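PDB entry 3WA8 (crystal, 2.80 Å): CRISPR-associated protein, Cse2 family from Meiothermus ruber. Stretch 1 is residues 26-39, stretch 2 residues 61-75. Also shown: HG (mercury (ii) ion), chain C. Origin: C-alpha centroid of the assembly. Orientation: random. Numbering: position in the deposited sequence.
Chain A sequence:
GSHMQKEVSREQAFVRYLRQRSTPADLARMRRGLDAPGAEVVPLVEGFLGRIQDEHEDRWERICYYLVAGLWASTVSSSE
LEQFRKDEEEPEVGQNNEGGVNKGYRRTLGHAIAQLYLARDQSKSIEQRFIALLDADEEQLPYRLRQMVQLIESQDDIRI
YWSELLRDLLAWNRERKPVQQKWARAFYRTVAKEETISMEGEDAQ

Stretch 1 (26-39) DLARMRRGLDAPGA
Stretch 2 61-75: ERICYYLVAGLWAST

Stretch 1 enters already helical and has helical phi/psi through Asp-35, then extends at Ala-36 (-151/71) and Pro-37 (-56/133) before Gly-38 takes positive phi (96/-30). Stretch 2 also enters already helical, and a type I turn spans Trp-72 to Thr-75. The helix axes approach to 7.6 Å at a signed crossing angle of -116°. CA-CA pairings set the register: Leu-27 with Ala-73 at 5.4 Å, Met-30 with Gly-70 at 4.5 Å and Pro-37 with Tyr-66 at 5.1 Å. As stretch 1 advances, it therefore runs back along stretch 2, and 705 Å² is buried, summed over both sides.

The tightest backbone approach is at Gly-70, whose CA lies 3.3 Å from Met-30 O and 3.5 Å from Leu-34 CD2. An ideal CB there would fall 2.8 Å from Met-30 O and 2.3 Å from Leu-34 CD2, both clashes, so glycine fits this crossing.

Met-30 points toward stretch 2 in an extended m, t, t conformation. Its CB is 3.9 Å from Ala-73 CB and its CG 4.1 Å from Ala-69 CB, the small alanines leaving room for the long chain. Its SD reaches the edge of the Trp-72 six-membered ring, 5.4 Å from the centroid and 88° off the normal. Trp-72 (chi1 t, chi2 78°) leaves sideways, but its end comes nearer; Leu-27 (m, t) does likewise, placing CD2 3.4 Å from Trp-72 CZ3.

Leu-34 (m, t) also starts sideways and turns its end inward: CD2 is 4.2 Å from Leu-67 CD1 and 4.3 Å from Leu-71 CD2. Leu-67 (t, p) additionally meets Pro-37, with CD1 4.0 Å from Pro-37 CG. The proline, C-gamma exo, points toward the helix and sets CB 3.9 Å from Tyr-66 CB.

Gly-38 CA lies 3.3 Å from Tyr-66 CD1, oblique to the ring (chi1 -93°, chi2 109°). A CB on Gly-38 would come within 3.0 Å of Arg-62 CG and jam against the preceding carbonyl, which by itself calls for glycine. Gly-38 O is 2.9 Å from Arg-62 NH1, but the angle is too poor for a hydrogen bond.

Polar bonding across the stretches is confined to a weak hydrogen bond from Arg-31 NE to Ala-73 O (3.4 Å, 156°), with the guanidinium presenting its edge. Arg-31 is exposed, with chi1 off-well at -103°. Nearby, Ser-74 (m) donates from OG to Gly-70 O at 2.9 Å within its own stretch, while OG packs 3.7 Å from Leu-34 CD1.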

# COMPACT_ATOMS: atom_id res chain seq x y z
N ASP A 26 -0.21 -18.60 7.88
CA ASP A 26 0.34 -17.77 6.82
C ASP A 26 0.44 -16.34 7.29
O ASP A 26 1.49 -15.68 7.08
CB ASP A 26 -0.53 -17.78 5.58
CG ASP A 26 -0.65 -19.16 4.98
OD1 ASP A 26 0.42 -19.82 4.86
OD2 ASP A 26 -1.80 -19.56 4.62
N LEU A 27 -0.61 -15.85 7.96
CA LEU A 27 -0.65 -14.43 8.34
C LEU A 27 0.47 -14.13 9.35
O LEU A 27 1.13 -13.07 9.27
CB LEU A 27 -2.03 -14.05 8.87
CG LEU A 27 -3.16 -14.37 7.90
CD1 LEU A 27 -4.49 -14.40 8.60
CD2 LEU A 27 -3.19 -13.36 6.77
N ALA A 28 0.71 -15.09 10.25
CA ALA A 28 1.77 -14.96 11.23
C ALA A 28 3.10 -14.79 10.52
O ALA A 28 3.83 -13.86 10.85
CB ALA A 28 1.79 -16.14 12.19
N ARG A 29 3.39 -15.65 9.54
CA ARG A 29 4.61 -15.55 8.75
C ARG A 29 4.70 -14.22 7.99
O ARG A 29 5.72 -13.50 8.09
CB ARG A 29 4.69 -16.66 7.76
CG ARG A 29 5.06 -17.97 8.37
CD ARG A 29 5.57 -18.95 7.29
NE ARG A 29 6.64 -19.66 7.92
CZ ARG A 29 7.92 -19.35 7.78
NH1 ARG A 29 8.32 -18.40 6.95
NH2 ARG A 29 8.81 -20.04 8.46
N MET A 30 3.62 -13.90 7.25
CA MET A 30 3.55 -12.65 6.48
C MET A 30 3.87 -11.45 7.37
O MET A 30 4.64 -10.56 6.98
CB MET A 30 2.18 -12.46 5.83
CG MET A 30 1.83 -13.45 4.71
SD MET A 30 0.07 -13.31 4.25
CE MET A 30 -0.17 -14.71 3.17
N ARG A 31 3.31 -11.46 8.59
CA ARG A 31 3.54 -10.41 9.58
C ARG A 31 4.99 -10.37 10.02
O ARG A 31 5.61 -9.31 10.04
CB ARG A 31 2.65 -10.64 10.79
CG ARG A 31 1.42 -9.78 10.91
CD ARG A 31 0.68 -10.27 12.13
NE ARG A 31 -0.47 -11.08 11.77
CZ ARG A 31 -0.82 -12.18 12.41
NH1 ARG A 31 -0.09 -12.66 13.42
NH2 ARG A 31 -1.90 -12.85 12.04
N ARG A 32 5.51 -11.55 10.35
CA ARG A 32 6.91 -11.73 10.77
C ARG A 32 7.95 -11.25 9.74
O ARG A 32 8.97 -10.69 10.13
CB ARG A 32 7.16 -13.19 11.13
CG ARG A 32 8.58 -13.44 11.54
CD ARG A 32 8.72 -14.53 12.58
NE ARG A 32 9.70 -14.10 13.60
CZ ARG A 32 10.28 -14.94 14.47
NH1 ARG A 32 9.97 -16.23 14.43
NH2 ARG A 32 11.16 -14.48 15.37
N GLY A 33 7.67 -11.46 8.45
CA GLY A 33 8.55 -11.03 7.39
C GLY A 33 8.64 -9.52 7.18
O GLY A 33 9.47 -9.05 6.42
N LEU A 34 7.80 -8.75 7.85
CA LEU A 34 7.79 -7.27 7.66
C LEU A 34 9.17 -6.57 7.73
O LEU A 34 9.42 -5.64 6.96
CB LEU A 34 6.81 -6.59 8.63
CG LEU A 34 5.36 -6.68 8.21
CD1 LEU A 34 4.45 -6.03 9.22
CD2 LEU A 34 5.18 -6.06 6.79
N ASP A 35 10.06 -6.99 8.62
CA ASP A 35 11.33 -6.29 8.72
C ASP A 35 12.28 -6.62 7.54
O ASP A 35 13.25 -5.89 7.30
CB ASP A 35 12.05 -6.59 10.05
CG ASP A 35 11.10 -6.60 11.27
OD1 ASP A 35 11.22 -5.64 12.08
OD2 ASP A 35 10.27 -7.55 11.42
N ALA A 36 12.05 -7.74 6.86
CA ALA A 36 12.91 -8.15 5.76
C ALA A 36 12.02 -8.94 4.82
O ALA A 36 12.10 -10.18 4.74
CB ALA A 36 14.04 -9.01 6.28
N PRO A 37 11.12 -8.23 4.12
CA PRO A 37 10.08 -8.85 3.28
C PRO A 37 10.72 -9.77 2.26
O PRO A 37 11.69 -9.37 1.61
CB PRO A 37 9.45 -7.68 2.54
CG PRO A 37 9.86 -6.46 3.29
CD PRO A 37 11.08 -6.76 4.09
N GLY A 38 10.19 -10.98 2.12
CA GLY A 38 10.79 -11.97 1.23
C GLY A 38 11.70 -12.91 1.96
O GLY A 38 11.84 -14.07 1.59
N ALA A 39 12.33 -12.43 3.03
CA ALA A 39 13.33 -13.26 3.72
C ALA A 39 12.62 -14.29 4.57
O ALA A 39 13.21 -15.26 4.95
CB ALA A 39 14.26 -12.40 4.56
N GLU A 61 10.20 -6.92 -7.04
CA GLU A 61 8.90 -7.53 -7.08
C GLU A 61 8.69 -8.31 -5.79
O GLU A 61 7.73 -8.07 -5.07
CB GLU A 61 8.76 -8.43 -8.31
CG GLU A 61 7.35 -8.97 -8.50
CD GLU A 61 7.02 -9.32 -9.97
OE1 GLU A 61 7.52 -10.36 -10.48
OE2 GLU A 61 6.23 -8.54 -10.59
N ARG A 62 9.63 -9.20 -5.49
CA ARG A 62 9.51 -10.06 -4.31
C ARG A 62 9.37 -9.22 -3.02
O ARG A 62 8.52 -9.51 -2.16
CB ARG A 62 10.65 -11.08 -4.28
CG ARG A 62 11.27 -11.43 -2.92
CD ARG A 62 12.36 -12.53 -3.07
NE ARG A 62 11.74 -13.79 -3.43
CZ ARG A 62 11.37 -14.74 -2.57
NH1 ARG A 62 11.62 -14.62 -1.27
NH2 ARG A 62 10.77 -15.83 -3.02
N ILE A 63 10.18 -8.16 -2.91
CA ILE A 63 10.03 -7.30 -1.76
C ILE A 63 8.61 -6.68 -1.75
O ILE A 63 7.93 -6.68 -0.73
CB ILE A 63 11.13 -6.25 -1.72
CG1 ILE A 63 12.44 -6.90 -1.35
CG2 ILE A 63 10.83 -5.16 -0.69
CD1 ILE A 63 13.68 -6.15 -1.88
N CYS A 64 8.14 -6.20 -2.89
CA CYS A 64 6.89 -5.49 -2.89
C CYS A 64 5.74 -6.43 -2.49
O CYS A 64 5.03 -6.15 -1.50
CB CYS A 64 6.69 -4.75 -4.21
SG CYS A 64 8.01 -3.46 -4.51
N TYR A 65 5.59 -7.56 -3.20
CA TYR A 65 4.59 -8.58 -2.83
C TYR A 65 4.58 -8.93 -1.36
O TYR A 65 3.53 -8.90 -0.71
CB TYR A 65 4.79 -9.85 -3.63
CG TYR A 65 4.09 -9.80 -4.97
CD1 TYR A 65 4.65 -9.10 -6.02
CD2 TYR A 65 2.86 -10.42 -5.17
CE1 TYR A 65 4.03 -9.01 -7.21
CE2 TYR A 65 2.21 -10.35 -6.41
CZ TYR A 65 2.81 -9.63 -7.42
OH TYR A 65 2.25 -9.51 -8.69
N TYR A 66 5.74 -9.27 -0.84
CA TYR A 66 5.81 -9.72 0.54
C TYR A 66 5.46 -8.61 1.49
O TYR A 66 4.74 -8.83 2.46
CB TYR A 66 7.18 -10.31 0.86
CG TYR A 66 7.24 -11.80 0.67
CD1 TYR A 66 7.96 -12.37 -0.38
CD2 TYR A 66 6.54 -12.65 1.53
CE1 TYR A 66 8.03 -13.74 -0.55
CE2 TYR A 66 6.59 -14.02 1.37
CZ TYR A 66 7.34 -14.55 0.33
OH TYR A 66 7.37 -15.91 0.17
N LEU A 67 5.98 -7.42 1.23
CA LEU A 67 5.65 -6.26 2.03
C LEU A 67 4.13 -6.04 2.00
O LEU A 67 3.52 -5.80 3.04
CB LEU A 67 6.35 -5.02 1.49
CG LEU A 67 6.20 -3.71 2.26
CD1 LEU A 67 6.82 -3.83 3.61
CD2 LEU A 67 6.88 -2.60 1.50
N VAL A 68 3.49 -6.13 0.84
CA VAL A 68 2.07 -5.84 0.85
C VAL A 68 1.35 -6.93 1.63
O VAL A 68 0.40 -6.66 2.39
CB VAL A 68 1.45 -5.61 -0.56
CG1 VAL A 68 -0.04 -5.62 -0.48
CG2 VAL A 68 1.87 -4.27 -1.11
N ALA A 69 1.83 -8.16 1.47
CA ALA A 69 1.26 -9.25 2.22
C ALA A 69 1.32 -8.93 3.72
O ALA A 69 0.30 -8.97 4.43
CB ALA A 69 1.98 -10.50 1.90
N GLY A 70 2.51 -8.57 4.19
CA GLY A 70 2.70 -8.31 5.62
C GLY A 70 1.81 -7.19 6.11
O GLY A 70 1.17 -7.32 7.17
N LEU A 71 1.74 -6.10 5.35
CA LEU A 71 0.95 -4.97 5.80
C LEU A 71 -0.51 -5.38 5.83
O LEU A 71 -1.23 -5.07 6.78
CB LEU A 71 1.14 -3.76 4.91
CG LEU A 71 2.53 -3.14 5.00
CD1 LEU A 71 2.84 -2.14 3.84
CD2 LEU A 71 2.74 -2.54 6.38
N TRP A 72 -0.92 -6.11 4.80
CA TRP A 72 -2.30 -6.48 4.67
C TRP A 72 -2.61 -7.40 5.85
O TRP A 72 -3.64 -7.27 6.50
CB TRP A 72 -2.53 -7.17 3.33
CG TRP A 72 -3.81 -7.88 3.28
CD1 TRP A 72 -5.03 -7.33 3.10
CD2 TRP A 72 -4.02 -9.29 3.47
NE1 TRP A 72 -6.01 -8.31 3.18
CE2 TRP A 72 -5.41 -9.52 3.40
CE3 TRP A 72 -3.18 -10.38 3.71
CZ2 TRP A 72 -5.97 -10.80 3.52
CZ3 TRP A 72 -3.75 -11.66 3.84
CH2 TRP A 72 -5.12 -11.85 3.75
N ALA A 73 -1.67 -8.30 6.14
CA ALA A 73 -1.83 -9.28 7.21
C ALA A 73 -1.86 -8.60 8.57
O ALA A 73 -2.17 -9.21 9.57
CB ALA A 73 -0.70 -10.26 7.14
N SER A 74 -1.55 -7.30 8.60
CA SER A 74 -1.52 -6.54 9.84
C SER A 74 -2.74 -5.67 10.00
O SER A 74 -2.94 -5.08 11.05
CB SER A 74 -0.31 -5.62 9.88
OG SER A 74 0.87 -6.38 9.92
N THR A 75 -3.56 -5.60 8.96
CA THR A 75 -4.61 -4.59 8.94
C THR A 75 -5.62 -4.63 10.08
O THR A 75 -5.86 -5.65 10.69
CB THR A 75 -5.35 -4.53 7.61
OG1 THR A 75 -6.17 -3.35 7.62
CG2 THR A 75 -6.22 -5.78 7.39
HG HG C . 8.34 -2.25 -2.05